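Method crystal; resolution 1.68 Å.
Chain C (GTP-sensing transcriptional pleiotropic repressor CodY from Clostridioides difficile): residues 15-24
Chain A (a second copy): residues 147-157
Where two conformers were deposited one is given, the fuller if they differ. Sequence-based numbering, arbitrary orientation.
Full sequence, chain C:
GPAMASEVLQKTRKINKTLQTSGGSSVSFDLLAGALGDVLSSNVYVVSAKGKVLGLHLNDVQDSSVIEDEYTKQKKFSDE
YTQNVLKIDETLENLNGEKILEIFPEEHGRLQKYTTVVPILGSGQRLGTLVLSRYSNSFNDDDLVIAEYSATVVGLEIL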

# COMPACT_ATOMS: atom_id res chain seq x y z
N ILE C 15 12.24 16.73 17.31
CA ILE C 15 11.11 15.90 16.98
C ILE C 15 11.23 15.51 15.47
O ILE C 15 11.00 14.32 15.08
CB ILE C 15 9.78 16.63 17.17
CG1 ILE C 15 9.49 16.96 18.69
CG2 ILE C 15 8.61 15.86 16.58
CD1 ILE C 15 9.31 15.82 19.57
N ASN C 16 11.55 16.48 14.66
CA ASN C 16 11.60 16.22 13.17
C ASN C 16 12.71 15.31 12.77
O ASN C 16 12.49 14.45 11.80
CB ASN C 16 11.67 17.52 12.41
CG ASN C 16 10.39 18.35 12.52
OD1 ASN C 16 9.29 17.87 12.87
ND2 ASN C 16 10.50 19.61 12.12
N LYS C 17 13.86 15.37 13.47
CA LYS C 17 14.91 14.32 13.28
C LYS C 17 14.39 12.90 13.51
O LYS C 17 14.73 11.95 12.74
CB LYS C 17 16.19 14.54 14.13
CG LYS C 17 17.06 15.58 13.46
CD LYS C 17 18.18 16.15 14.33
CE LYS C 17 18.40 17.61 13.97
NZ LYS C 17 19.69 18.11 14.49
N THR C 18 13.60 12.72 14.56
CA THR C 18 12.98 11.47 14.78
C THR C 18 12.02 11.12 13.62
O THR C 18 12.03 9.99 13.09
CB THR C 18 12.28 11.46 16.10
OG1 THR C 18 13.28 11.36 17.09
CG2 THR C 18 11.43 10.20 16.26
N LEU C 19 11.22 12.09 13.24
CA LEU C 19 10.24 11.81 12.16
C LEU C 19 10.88 11.53 10.80
O LEU C 19 10.49 10.55 10.14
CB LEU C 19 9.29 12.92 12.04
CG LEU C 19 8.37 13.03 13.24
CD1 LEU C 19 7.49 14.18 13.00
CD2 LEU C 19 7.55 11.79 13.49
N GLN C 20 11.86 12.33 10.44
CA GLN C 20 12.66 12.15 9.21
C GLN C 20 13.39 10.84 9.13
O GLN C 20 13.65 10.39 8.04
CB GLN C 20 13.65 13.26 9.05
CG GLN C 20 13.00 14.52 8.64
CD GLN C 20 13.84 15.78 8.96
OE1 GLN C 20 15.06 15.67 9.19
NE2 GLN C 20 13.17 16.99 8.97
N THR C 21 13.73 10.23 10.25
CA THR C 21 14.38 8.94 10.25
C THR C 21 13.40 7.81 10.13
O THR C 21 13.60 6.90 9.32
CB THR C 21 15.06 8.77 11.62
OG1 THR C 21 16.12 9.74 11.72
CG2 THR C 21 15.69 7.40 11.83
N SER C 22 12.37 7.82 10.98
CA SER C 22 11.60 6.61 11.26
C SER C 22 10.12 6.81 11.19
O SER C 22 9.43 5.94 10.67
CB SER C 22 11.94 6.13 12.66
OG SER C 22 11.72 7.16 13.59
N GLY C 23 9.61 7.90 11.79
CA GLY C 23 8.23 8.32 11.52
C GLY C 23 7.06 8.56 12.50
O GLY C 23 5.95 8.66 11.99
N GLY C 24 7.19 8.62 13.84
CA GLY C 24 8.25 8.06 14.67
C GLY C 24 7.63 6.77 15.12
O GLY C 24 7.16 6.60 16.25
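Chain A, residues 147-157: AEYSATVVGLE

Residues 147-157 of chain A form one unbroken stretch of α-helix that runs nearly parallel to helix 15-21 of chain C, the two N-to-C directions differing by 12° and the axes approaching to 9.6 Å; 300 Å² is buried between them. Ala A147 makes no contact. Glu A148 (chi1 m, chi2 t) points sideways, its CB 4.0 Å from Asn C16 ND2, and a water bridges the pair, donating to Glu A148 OE1 (2.8 Å) and accepting from Asn C16 ND2 (3.0 Å). Tyr A149 (chi1 p) brings CB to 4.2 Å from Asn C16 OD1, while its ring leads away. Ser A150 points away. One turn on from Glu A148, Thr A152 (chi1 m) points toward chain C and is the most covered residue, its CA 6.4 Å from that of Asn C16. Its OG1 donates to Glu A148 O (2.9 Å) within its own helix and accepts from Gln C20 NE2 (3.0 Å), the one direct hydrogen bond across the pair; CG2 packs on Leu C19 CB at 3.8 Å. Val A153 turns away and Gly A155 has no side chain to offer. Leu A156 (m, t) starts sideways but reaches across, CD2 lying 3.7 Å from Leu C19 O and 4.1 Å from Gly C23 CA, where chain C has already left its helix. Glu A157 stays out of reach.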

# COMPACT_ATOMS: atom_id res chain seq x y z
N ALA A 147 7.18 26.00 8.97
CA ALA A 147 7.86 25.51 7.68
C ALA A 147 8.54 24.23 7.83
O ALA A 147 8.42 23.32 6.94
CB ALA A 147 8.79 26.50 7.13
N GLU A 148 9.28 24.01 8.91
CA GLU A 148 9.99 22.83 9.09
C GLU A 148 9.15 21.61 9.39
O GLU A 148 9.47 20.47 8.87
CB GLU A 148 11.13 22.99 10.09
CG GLU A 148 12.20 23.90 9.56
CD GLU A 148 13.44 24.00 10.39
OE1 GLU A 148 13.55 23.24 11.41
OE2 GLU A 148 14.30 24.82 9.97
N TYR A 149 8.10 21.76 10.22
CA TYR A 149 7.30 20.67 10.45
C TYR A 149 6.49 20.35 9.14
O TYR A 149 6.28 19.16 8.88
CB TYR A 149 6.43 20.70 11.68
CG TYR A 149 5.13 21.26 11.65
CD1 TYR A 149 4.01 20.58 11.05
CD2 TYR A 149 4.87 22.42 12.41
CE1 TYR A 149 2.76 21.10 11.15
CE2 TYR A 149 3.62 22.93 12.48
CZ TYR A 149 2.56 22.26 11.90
OH TYR A 149 1.33 22.80 12.02
N SER A 150 6.09 21.36 8.42
CA SER A 150 5.34 21.13 7.13
C SER A 150 6.22 20.41 6.13
O SER A 150 5.70 19.41 5.50
CB SER A 150 4.89 22.45 6.57
OG SER A 150 3.84 23.05 7.29
N ALA A 151 7.48 20.78 6.04
CA ALA A 151 8.47 20.01 5.21
C ALA A 151 8.65 18.60 5.62
O ALA A 151 8.70 17.66 4.80
CB ALA A 151 9.80 20.72 5.13
N THR A 152 8.75 18.35 6.95
CA THR A 152 8.83 17.03 7.45
C THR A 152 7.58 16.19 7.09
O THR A 152 7.71 15.01 6.74
CB THR A 152 9.04 17.10 9.01
OG1 THR A 152 10.31 17.71 9.22
CG2 THR A 152 9.07 15.78 9.61
N VAL A 153 6.40 16.79 7.17
CA VAL A 153 5.18 16.08 6.81
C VAL A 153 5.20 15.72 5.27
O VAL A 153 4.89 14.53 4.92
CB VAL A 153 3.95 16.91 7.11
CG1 VAL A 153 2.68 16.39 6.40
CG2 VAL A 153 3.73 16.86 8.60
N VAL A 154 5.63 16.64 4.47
CA VAL A 154 5.81 16.29 2.97
C VAL A 154 6.74 15.08 2.82
O VAL A 154 6.35 14.07 2.14
CB VAL A 154 6.27 17.48 2.12
CG1 VAL A 154 6.52 17.01 0.60
CG2 VAL A 154 5.30 18.62 2.11
N GLY A 155 7.88 15.10 3.54
CA GLY A 155 8.77 13.95 3.62
C GLY A 155 8.17 12.59 3.96
O GLY A 155 8.50 11.56 3.34
N LEU A 156 7.24 12.59 4.91
CA LEU A 156 6.55 11.44 5.35
C LEU A 156 5.59 10.92 4.33
O LEU A 156 5.21 9.74 4.36
CB LEU A 156 5.71 11.71 6.63
CG LEU A 156 6.53 11.94 7.89
CD1 LEU A 156 5.51 12.35 8.94
CD2 LEU A 156 7.21 10.69 8.38
N GLU A 157 5.11 11.85 3.51
CA GLU A 157 4.03 11.56 2.55
C GLU A 157 4.57 11.20 1.18
O GLU A 157 3.81 10.61 0.38
CB GLU A 157 3.07 12.71 2.42
CG GLU A 157 2.21 12.93 3.65
CD GLU A 157 1.17 11.86 3.91
OE1 GLU A 157 0.85 11.83 5.12
OE2 GLU A 157 0.68 11.12 2.95
O HOH W 1 13.25 20.49 11.38